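Local coordinates for protein epoxyqueuosine reductase (Streptococcus thermophilus, PDB 5D6S) that is a QueG-family protein that carries cobalamin and two iron/sulfur clusters within a single chain, at residues S96-Y101 and M190-L195; D127-L132 and V156-L161; R236-Q241 and M250-K255. One frame throughout, in Å; residues are numbered along the deposited sequence.

Interaction 1: residues S96-Y101 and M190-L195; sequences SIAVAY and MYLGEL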
loop_
_atom_site.group_PDB
_atom_site.type_symbol
_atom_site.label_atom_id
_atom_site.label_comp_id
_atom_site.label_asym_id
_atom_site.label_seq_id
_atom_site.Cartn_x
_atom_site.Cartn_y
_atom_site.Cartn_z
ATOM N N SER A 96 11.685 -7.661 -15.836
ATOM C CA SER A 96 10.599 -7.168 -15.012
ATOM C C SER A 96 9.461 -8.157 -15.041
ATOM O O SER A 96 8.997 -8.498 -16.123
ATOM C CB SER A 96 10.091 -5.822 -15.523
ATOM O OG SER A 96 8.914 -5.443 -14.827
ATOM N N ILE A 97 8.975 -8.573 -13.867
ATOM C CA ILE A 97 7.753 -9.392 -13.795
ATOM C C ILE A 97 6.548 -8.619 -13.252
ATOM O O ILE A 97 6.696 -7.590 -12.605
ATOM C CB ILE A 97 7.941 -10.688 -12.991
ATOM C CG1 ILE A 97 8.241 -10.402 -11.536
ATOM C CG2 ILE A 97 9.063 -11.503 -13.596
ATOM C CD1 ILE A 97 8.032 -11.631 -10.678
ATOM N N ALA A 98 5.362 -9.111 -13.589
ATOM C CA ALA A 98 4.112 -8.554 -13.117
ATOM C C ALA A 98 3.156 -9.697 -12.814
ATOM O O ALA A 98 3.013 -10.610 -13.624
ATOM C CB ALA A 98 3.510 -7.632 -14.153
ATOM N N VAL A 99 2.551 -9.672 -11.628
ATOM C CA VAL A 99 1.554 -10.669 -11.255
ATOM C C VAL A 99 0.296 -9.889 -10.974
ATOM O O VAL A 99 0.309 -8.956 -10.167
ATOM C CB VAL A 99 1.961 -11.478 -10.014
ATOM C CG1 VAL A 99 0.865 -12.457 -9.618
ATOM C CG2 VAL A 99 3.248 -12.239 -10.278
ATOM N N ALA A 100 -0.793 -10.264 -11.634
ATOM C CA ALA A 100 -2.038 -9.543 -11.462
ATOM C C ALA A 100 -2.761 -10.007 -10.202
ATOM O O ALA A 100 -2.587 -11.145 -9.775
ATOM C CB ALA A 100 -2.920 -9.724 -12.683
ATOM N N TYR A 101 -3.570 -9.117 -9.622
ATOM C CA TYR A 101 -4.392 -9.442 -8.441
ATOM C C TYR A 101 -5.801 -8.855 -8.553
ATOM O O TYR A 101 -6.001 -7.792 -9.163
ATOM C CB TYR A 101 -3.721 -8.962 -7.144
ATOM C CG TYR A 101 -3.515 -7.457 -7.029
ATOM C CD1 TYR A 101 -2.367 -6.864 -7.498
ATOM C CD2 TYR A 101 -4.444 -6.649 -6.406
ATOM C CE1 TYR A 101 -2.146 -5.497 -7.361
ATOM C CE2 TYR A 101 -4.240 -5.275 -6.276
ATOM C CZ TYR A 101 -3.086 -4.698 -6.752
ATOM O OH TYR A 101 -2.851 -3.334 -6.652
ATOM N N MET A 190 -1.586 -4.875 -10.668
ATOM C CA MET A 190 -0.433 -5.794 -10.732
ATOM C C MET A 190 0.635 -5.515 -9.660
ATOM O O MET A 190 0.986 -4.349 -9.402
ATOM C CB MET A 190 0.289 -5.676 -12.079
ATOM C CG MET A 190 -0.583 -5.767 -13.325
ATOM S SD MET A 190 0.368 -5.339 -14.794
ATOM C CE MET A 190 0.547 -3.550 -14.643
ATOM N N TYR A 191 1.147 -6.597 -9.058
ATOM C CA TYR A 191 2.377 -6.561 -8.258
ATOM C C TYR A 191 3.570 -6.602 -9.198
ATOM O O TYR A 191 3.532 -7.281 -10.214
ATOM C CB TYR A 191 2.486 -7.785 -7.346
ATOM C CG TYR A 191 1.278 -8.067 -6.458
ATOM C CD1 TYR A 191 0.694 -7.069 -5.681
ATOM C CD2 TYR A 191 0.739 -9.357 -6.373
ATOM C CE1 TYR A 191 -0.394 -7.343 -4.859
ATOM C CE2 TYR A 191 -0.337 -9.634 -5.536
ATOM C CZ TYR A 191 -0.903 -8.627 -4.783
ATOM O OH TYR A 191 -1.976 -8.903 -3.958
ATOM N N LEU A 192 4.629 -5.881 -8.866
ATOM C CA LEU A 192 5.832 -5.831 -9.700
ATOM C C LEU A 192 7.065 -6.426 -9.021
ATOM O O LEU A 192 7.200 -6.394 -7.807
ATOM C CB LEU A 192 6.163 -4.390 -10.116
ATOM C CG LEU A 192 5.099 -3.656 -10.939
ATOM C CD1 LEU A 192 5.614 -2.300 -11.423
ATOM C CD2 LEU A 192 4.632 -4.509 -12.106
ATOM N N GLY A 193 7.949 -6.968 -9.847
ATOM C CA GLY A 193 9.249 -7.466 -9.424
ATOM C C GLY A 193 10.302 -7.315 -10.518
ATOM O O GLY A 193 9.984 -6.981 -11.658
ATOM N N GLU A 194 11.554 -7.570 -10.159
ATOM C CA GLU A 194 12.688 -7.514 -11.087
ATOM C C GLU A 194 13.685 -8.609 -10.787
ATOM O O GLU A 194 13.955 -8.916 -9.632
ATOM C CB GLU A 194 13.487 -6.225 -10.955
ATOM C CG GLU A 194 12.705 -4.963 -11.170
ATOM C CD GLU A 194 12.218 -4.379 -9.883
ATOM O OE1 GLU A 194 10.983 -4.268 -9.748
ATOM O OE2 GLU A 194 13.067 -4.060 -9.012
ATOM N N LEU A 195 14.254 -9.164 -11.850
ATOM C CA LEU A 195 15.406 -10.040 -11.746
ATOM C C LEU A 195 16.530 -9.400 -12.550
ATOM O O LEU A 195 16.530 -9.440 -13.787
ATOM C CB LEU A 195 15.063 -11.427 -12.284
ATOM C CG LEU A 195 16.101 -12.510 -12.047
ATOM C CD1 LEU A 195 16.336 -12.747 -10.567
ATOM C CD2 LEU A 195 15.636 -13.797 -12.711
HETATM O O HOH W 1 9.750 -4.058 -11.806
#

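Interaction 2: residues D127-L132 and V156-L161; sequences DYHYVL and VDTGAL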
loop_
_atom_site.group_PDB
_atom_site.type_symbol
_atom_site.label_atom_id
_atom_site.label_comp_id
_atom_site.label_asym_id
_atom_site.label_seq_id
_atom_site.Cartn_x
_atom_site.Cartn_y
_atom_site.Cartn_z
ATOM N N ASP A 127 1.050 -12.175 1.344
ATOM C CA ASP A 127 1.894 -11.017 1.147
ATOM C C ASP A 127 2.583 -11.156 -0.186
ATOM O O ASP A 127 3.339 -12.110 -0.397
ATOM C CB ASP A 127 2.935 -10.958 2.259
ATOM C CG ASP A 127 3.894 -9.783 2.123
ATOM O OD1 ASP A 127 3.728 -8.955 1.217
ATOM O OD2 ASP A 127 4.852 -9.701 2.919
ATOM N N TYR A 128 2.311 -10.216 -1.092
ATOM C CA TYR A 128 2.926 -10.250 -2.424
ATOM C C TYR A 128 4.444 -10.443 -2.367
ATOM O O TYR A 128 5.005 -11.172 -3.165
ATOM C CB TYR A 128 2.530 -9.017 -3.274
ATOM C CG TYR A 128 3.143 -7.671 -2.935
ATOM C CD1 TYR A 128 4.398 -7.315 -3.414
ATOM C CD2 TYR A 128 2.457 -6.738 -2.170
ATOM C CE1 TYR A 128 4.951 -6.070 -3.145
ATOM C CE2 TYR A 128 3.018 -5.504 -1.877
ATOM C CZ TYR A 128 4.272 -5.177 -2.379
ATOM O OH TYR A 128 4.849 -3.955 -2.092
ATOM N N HIS A 129 5.104 -9.793 -1.422
ATOM C CA HIS A 129 6.555 -9.953 -1.272
ATOM C C HIS A 129 6.930 -11.412 -1.263
ATOM O O HIS A 129 7.896 -11.791 -1.884
ATOM C CB HIS A 129 7.098 -9.307 0.024
ATOM C CG HIS A 129 6.891 -7.822 0.102
ATOM N ND1 HIS A 129 5.692 -7.255 0.486
ATOM C CD2 HIS A 129 7.730 -6.790 -0.142
ATOM C CE1 HIS A 129 5.800 -5.939 0.471
ATOM N NE2 HIS A 129 7.027 -5.631 0.097
ATOM N N TYR A 130 6.217 -12.228 -0.501
ATOM C CA TYR A 130 6.556 -13.637 -0.468
ATOM C C TYR A 130 6.194 -14.317 -1.800
ATOM O O TYR A 130 6.967 -15.120 -2.323
ATOM C CB TYR A 130 5.883 -14.392 0.685
ATOM C CG TYR A 130 5.954 -15.861 0.385
ATOM C CD1 TYR A 130 7.179 -16.543 0.438
ATOM C CD2 TYR A 130 4.832 -16.555 -0.079
ATOM C CE1 TYR A 130 7.261 -17.885 0.096
ATOM C CE2 TYR A 130 4.898 -17.901 -0.424
ATOM C CZ TYR A 130 6.112 -18.561 -0.341
ATOM O OH TYR A 130 6.190 -19.892 -0.690
ATOM N N VAL A 131 5.012 -14.012 -2.334
ATOM C CA VAL A 131 4.538 -14.652 -3.557
ATOM C C VAL A 131 5.535 -14.428 -4.710
ATOM O O VAL A 131 5.932 -15.373 -5.391
ATOM C CB VAL A 131 3.123 -14.172 -3.965
ATOM C CG1 VAL A 131 2.684 -14.827 -5.265
ATOM C CG2 VAL A 131 2.100 -14.498 -2.887
ATOM N N LEU A 132 5.929 -13.178 -4.918
ATOM C CA LEU A 132 6.819 -12.833 -6.021
ATOM C C LEU A 132 8.250 -13.339 -5.826
ATOM O O LEU A 132 8.869 -13.758 -6.786
ATOM C CB LEU A 132 6.806 -11.318 -6.297
ATOM C CG LEU A 132 5.771 -10.967 -7.359
ATOM C CD1 LEU A 132 4.369 -11.310 -6.877
ATOM C CD2 LEU A 132 5.870 -9.508 -7.798
ATOM N N VAL A 156 11.822 -7.163 -5.023
ATOM C CA VAL A 156 10.384 -6.886 -5.064
ATOM C C VAL A 156 10.005 -5.928 -3.923
ATOM O O VAL A 156 10.041 -6.302 -2.762
ATOM C CB VAL A 156 9.556 -8.196 -5.100
ATOM C CG1 VAL A 156 10.148 -9.227 -4.171
ATOM C CG2 VAL A 156 8.096 -7.946 -4.793
ATOM N N ASP A 157 9.730 -4.676 -4.296
ATOM C CA ASP A 157 9.367 -3.583 -3.394
ATOM C C ASP A 157 10.531 -3.106 -2.523
ATOM O O ASP A 157 10.813 -1.913 -2.455
ATOM C CB ASP A 157 8.131 -3.952 -2.564
ATOM C CG ASP A 157 7.668 -2.822 -1.643
ATOM O OD1 ASP A 157 7.312 -1.728 -2.122
ATOM O OD2 ASP A 157 7.556 -3.067 -0.430
ATOM N N THR A 158 11.206 -4.037 -1.863
ATOM C CA THR A 158 12.161 -3.706 -0.804
ATOM C C THR A 158 13.554 -3.526 -1.323
ATOM O O THR A 158 14.469 -3.214 -0.576
ATOM C CB THR A 158 12.233 -4.856 0.208
ATOM O OG1 THR A 158 12.584 -6.069 -0.462
ATOM C CG2 THR A 158 10.906 -5.070 0.904
ATOM N N GLY A 159 13.736 -3.744 -2.621
ATOM C CA GLY A 159 15.017 -3.498 -3.278
ATOM C C GLY A 159 15.254 -2.014 -3.588
ATOM O O GLY A 159 14.368 -1.169 -3.408
ATOM N N ALA A 160 16.444 -1.719 -4.127
ATOM C CA ALA A 160 16.910 -0.346 -4.395
ATOM C C ALA A 160 16.369 0.277 -5.679
ATOM O O ALA A 160 16.225 1.494 -5.779
ATOM C CB ALA A 160 18.414 -0.324 -4.457
ATOM N N LEU A 161 16.038 -0.543 -6.649
ATOM C CA LEU A 161 15.507 0.002 -7.895
ATOM C C LEU A 161 14.105 0.594 -7.751
ATOM O O LEU A 161 13.330 0.221 -6.859
ATOM C CB LEU A 161 15.511 -1.057 -9.014
ATOM C CG LEU A 161 16.915 -1.554 -9.386
ATOM C CD1 LEU A 161 16.800 -2.541 -10.529
ATOM C CD2 LEU A 161 17.851 -0.414 -9.746
#

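Interaction 3: residues R236-Q241 and M250-K255; sequences RCLSFQ and MEFRKK. With SF4 (iron/sulfur cluster), chain G.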
loop_
_atom_site.group_PDB
_atom_site.type_symbol
_atom_site.label_atom_id
_atom_site.label_comp_id
_atom_site.label_asym_id
_atom_site.label_seq_id
_atom_site.Cartn_x
_atom_site.Cartn_y
_atom_site.Cartn_z
ATOM N N ARG A 236 1.301 13.235 1.793
ATOM C CA ARG A 236 -0.177 13.417 1.825
ATOM C C ARG A 236 -0.958 12.286 1.149
ATOM O O ARG A 236 -2.159 12.357 1.008
ATOM C CB ARG A 236 -0.589 14.743 1.201
ATOM C CG ARG A 236 0.025 15.956 1.887
ATOM C CD ARG A 236 -0.362 17.300 1.258
ATOM N NE ARG A 236 -1.788 17.332 0.919
ATOM C CZ ARG A 236 -2.767 17.549 1.790
ATOM N NH1 ARG A 236 -2.508 17.805 3.091
ATOM N NH2 ARG A 236 -4.014 17.518 1.367
ATOM N N CYS A 237 -0.284 11.236 0.727
ATOM C CA CYS A 237 -1.015 10.058 0.279
ATOM C C CYS A 237 -1.676 9.382 1.494
ATOM O O CYS A 237 -1.035 9.166 2.519
ATOM C CB CYS A 237 -0.119 9.029 -0.433
ATOM S SG CYS A 237 -1.126 7.783 -1.299
ATOM N N LEU A 238 -2.945 9.035 1.364
ATOM C CA LEU A 238 -3.629 8.286 2.400
ATOM C C LEU A 238 -3.046 6.903 2.555
ATOM O O LEU A 238 -3.155 6.307 3.629
ATOM C CB LEU A 238 -5.113 8.167 2.082
ATOM C CG LEU A 238 -5.923 9.469 2.063
ATOM C CD1 LEU A 238 -7.375 9.116 1.817
ATOM C CD2 LEU A 238 -5.780 10.257 3.342
ATOM N N SER A 239 -2.453 6.352 1.494
ATOM C CA SER A 239 -1.818 5.030 1.635
ATOM C C SER A 239 -0.701 5.117 2.659
ATOM O O SER A 239 -0.486 4.208 3.472
ATOM C CB SER A 239 -1.261 4.524 0.316
ATOM O OG SER A 239 -0.773 3.189 0.455
ATOM N N PHE A 240 -0.002 6.249 2.629
ATOM C CA PHE A 240 1.069 6.515 3.565
ATOM C C PHE A 240 0.483 6.751 4.926
ATOM O O PHE A 240 0.955 6.197 5.907
ATOM C CB PHE A 240 1.907 7.721 3.107
ATOM C CG PHE A 240 2.924 8.176 4.117
ATOM C CD1 PHE A 240 3.918 7.313 4.559
ATOM C CD2 PHE A 240 2.851 9.433 4.669
ATOM C CE1 PHE A 240 4.843 7.729 5.503
ATOM C CE2 PHE A 240 3.741 9.827 5.637
ATOM C CZ PHE A 240 4.744 8.995 6.045
ATOM N N GLN A 241 -0.551 7.569 4.996
ATOM C CA GLN A 241 -1.090 7.957 6.289
ATOM C C GLN A 241 -1.557 6.731 7.068
ATOM O O GLN A 241 -1.333 6.631 8.281
ATOM C CB GLN A 241 -2.220 8.947 6.141
ATOM C CG GLN A 241 -1.774 10.358 5.808
ATOM C CD GLN A 241 -0.801 10.991 6.782
ATOM O OE1 GLN A 241 0.165 11.577 6.366
ATOM N NE2 GLN A 241 -1.073 10.910 8.073
ATOM N N MET A 250 -5.424 15.492 11.790
ATOM C CA MET A 250 -6.869 15.681 11.672
ATOM C C MET A 250 -7.408 15.595 10.257
ATOM O O MET A 250 -8.483 15.040 10.022
ATOM C CB MET A 250 -7.265 17.045 12.261
ATOM C CG MET A 250 -8.755 17.166 12.572
ATOM S SD MET A 250 -9.271 16.072 13.900
ATOM C CE MET A 250 -8.478 16.751 15.340
ATOM N N GLU A 251 -6.694 16.171 9.309
ATOM C CA GLU A 251 -7.216 16.229 7.953
ATOM C C GLU A 251 -7.529 14.847 7.385
ATOM O O GLU A 251 -8.537 14.664 6.688
ATOM C CB GLU A 251 -6.231 16.929 7.030
ATOM C CG GLU A 251 -6.720 17.079 5.593
ATOM C CD GLU A 251 -5.683 17.686 4.663
ATOM O OE1 GLU A 251 -4.729 18.351 5.156
ATOM O OE2 GLU A 251 -5.827 17.495 3.430
ATOM N N PHE A 252 -6.639 13.893 7.629
ATOM C CA PHE A 252 -6.727 12.602 6.936
ATOM C C PHE A 252 -7.672 11.613 7.586
ATOM O O PHE A 252 -8.066 10.656 6.950
ATOM C CB PHE A 252 -5.350 11.965 6.790
ATOM C CG PHE A 252 -4.332 12.895 6.261
ATOM C CD1 PHE A 252 -4.463 13.421 5.001
ATOM C CD2 PHE A 252 -3.245 13.257 7.021
ATOM C CE1 PHE A 252 -3.524 14.296 4.490
ATOM C CE2 PHE A 252 -2.296 14.131 6.527
ATOM C CZ PHE A 252 -2.442 14.655 5.252
ATOM N N ARG A 253 -8.037 11.853 8.842
ATOM C CA ARG A 253 -8.890 10.947 9.590
ATOM C C ARG A 253 -10.235 10.759 8.886
ATOM O O ARG A 253 -10.635 9.620 8.555
ATOM C CB ARG A 253 -9.110 11.473 10.998
ATOM C CG ARG A 253 -7.819 11.588 11.815
ATOM C CD ARG A 253 -8.045 12.109 13.223
ATOM N NE ARG A 253 -6.805 12.495 13.877
ATOM C CZ ARG A 253 -6.736 13.069 15.071
ATOM N NH1 ARG A 253 -7.810 13.313 15.781
ATOM N NH2 ARG A 253 -5.578 13.388 15.569
ATOM N N LYS A 254 -10.920 11.872 8.647
ATOM C CA LYS A 254 -12.220 11.839 7.981
ATOM C C LYS A 254 -12.098 11.166 6.596
ATOM O O LYS A 254 -12.962 10.402 6.170
ATOM C CB LYS A 254 -12.738 13.256 7.851
ATOM C CG LYS A 254 -14.231 13.363 7.700
ATOM C CD LYS A 254 -14.627 14.825 7.518
ATOM C CE LYS A 254 -16.058 14.967 7.007
ATOM N NZ LYS A 254 -16.412 16.393 6.755
ATOM N N LYS A 255 -10.971 11.394 5.937
ATOM C CA LYS A 255 -10.809 10.980 4.561
ATOM C C LYS A 255 -10.489 9.523 4.306
ATOM O O LYS A 255 -10.689 9.049 3.184
ATOM C CB LYS A 255 -9.746 11.846 3.884
ATOM C CG LYS A 255 -10.066 13.330 3.972
ATOM C CD LYS A 255 -9.134 14.151 3.107
ATOM C CE LYS A 255 -9.543 15.601 3.106
ATOM N NZ LYS A 255 -8.558 16.438 2.371
HETATM FE FE1 SF4 G . -2.732 8.322 -2.578
HETATM FE FE2 SF4 G . -5.272 7.880 -2.604
HETATM FE FE3 SF4 G . -3.899 7.733 -4.818
HETATM FE FE4 SF4 G . -4.346 10.023 -3.745
HETATM S S1 SF4 G . -5.752 8.685 -4.501
HETATM S S2 SF4 G . -2.530 9.278 -4.452
HETATM S S3 SF4 G . -4.296 9.447 -1.670
HETATM S S4 SF4 G . -3.708 6.523 -3.102
#

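Interaction 1: residues S96-Y101 and M190-L195
Two tyrosine rings, Tyr-101 and Tyr-191, lie in an offset stack with centroids 4.3 Å apart and planes only 13° from parallel. CD1 of Tyr-101 sits toward the rim of one face of the Tyr-191 ring, 3.3 Å from Tyr-191 CE1, while Tyr-191 OH lies against CB and CG of Tyr-101, and the two side chains cross at about a right angle. The opposite face of Tyr-191 is stacked by Tyr-128. With CG between its backbone N and carbonyl carbon (chi1 62°), the Tyr-101 ring lies over Tyr-191; Met-190 O and Tyr-191 N are in plane at the edge of the Tyr-101 ring. The two strands are the inner pair of a four-stranded antiparallel sheet; segments 96-100 and 190-195 run at 157° to each other. Ile-97 with Gly-193 and Val-99 with Tyr-191 are the hydrogen-bonded pairs: Ile-97 N gives to Gly-193 O at 2.9 Å, and Gly-193 N returns a bond to Ile-97 O. The second rung is Val-99 N to Tyr-191 O and Tyr-191 N to Val-99 O, the latter 2.7 Å. One face of the sheet carries Ile-97, Val-99 and Tyr-191 against helix 128-144, with Ile-97 CG1 packed on the backbone of Gly-193. On the face turned to helix 163-169, Ala-98 CB meets Leu-192 CD2 at 3.9 Å and also touches Met-190 SD. Met-190 O and Leu-192 O hydrogen-bond cobalamin.

Interaction 2: residues D127-L132 and V156-L161
His-129 CG, anti to its carbonyl carbon (chi1 -62°), and Asp-157 CG, anti to its backbone N (chi1 -178°), bring the imidazole and the carboxylate within bonding distance. The site is the capped start of helix 128-144, facing the loop between strand 152-155 and helix 163-169. His-129 NE2 donates to Asp-157 OD2 at 2.7 Å, in the imidazole plane, and on the anti side of the carboxylate but tilted out of its plane. At the other ring nitrogen, ND1 donates to the syn lone pair of Asp-127 OD1, 2.7 Å away. That same oxygen is the N-cap acceptor, accepting from His-129 N, which lies 3.1 Å away above the carboxylate plane. Bonded at both nitrogens, the imidazole has its rotation fixed, with Tyr-128 against one face; His-129 ND1 lies over the centre of the Tyr-128 ring. Tyr-128 CE1 also touches Asp-157 CB, and the Tyr-128 ring and the Asp-157 carboxylate are turned 68° apart. The loop forms part of the cobalamin pocket: Asp-157 O and Leu-161 O both hydrogen-bond the ligand, and Asp-163 accepts from Asp-157 N. Deeper in, Val-156 CG2 lies at the edge of the Tyr-128 ring, 4.0 Å from CD1, and 3.9 Å from Leu-132 CB.

Interaction 3: residues R236-Q241 and M250-K255
A salt bridge between Arg-236 and Glu-251, and packing of Leu-238 and Gln-241 on the Phe-252 ring, join Arg-236, just before helix 238-243, and the helix itself to the short, weakly bonded helix 250-255. Both segments lie in the sequence range of the 4Fe-4S double cluster binding family, next to one of the two clusters. Arg-236 grips Glu-251 end-on with two nitrogens: NH1 gives a nearly straight bond (176°) to OE1 at 3.1 Å, and NH2 donates to OE2 at 2.7 Å. Both oxygens are met on their syn sides, and the carboxylate is turned 36° from the guanidinium. The anti lone pair of Glu-251 OE2 takes a further bond, from Lys-255 NZ at 3.1 Å, making a three-residue network in which the carboxylate probably offsets two positive charges. Lys-255 NZ also donates to Pro-222 O, in the pocket of the same cluster. The buried Phe-252 ring packs beside the network, its CE1 over one face of the Arg-236 guanidinium. Gln-241 CG makes a CH-pi contact over one face of Phe-252, 3.8 Å from the ring centroid, and CD follows at a bend (chi2 -57°) that keeps the chain against the ring. Leu-238 CD2 packs on Phe-252 CD1 at 3.8 Å, and the other leucine branch, Leu-238 CD1, rests on Lys-255 O. Cys-237, the N-cap of helix 238-243, points away from helix 250-255; its SG accepts a weak bond from Ser-239 N and binds iron FE1 of the cluster at 2.1 Å.

In the fold
Interactions 1 and 2 form one continuous body of packing, their centres 9 Å apart, with interaction 2 nested in the chain between the two strands of interaction 1. Leu-132 CD2 comes within 3.4 Å of Leu-192 O, and Val-156 CG2 within 3.5 Å of the same oxygen. Interaction 3 lies across the chain's centre, with its own centre about 27 Å from that of interaction 1 and 25 Å from that of interaction 2, and touches neither. Cobalamin links all three: backbone oxygens of 190-195 and 156-161 hydrogen-bond it, and Ser-239 OG of 236-241 does so as well.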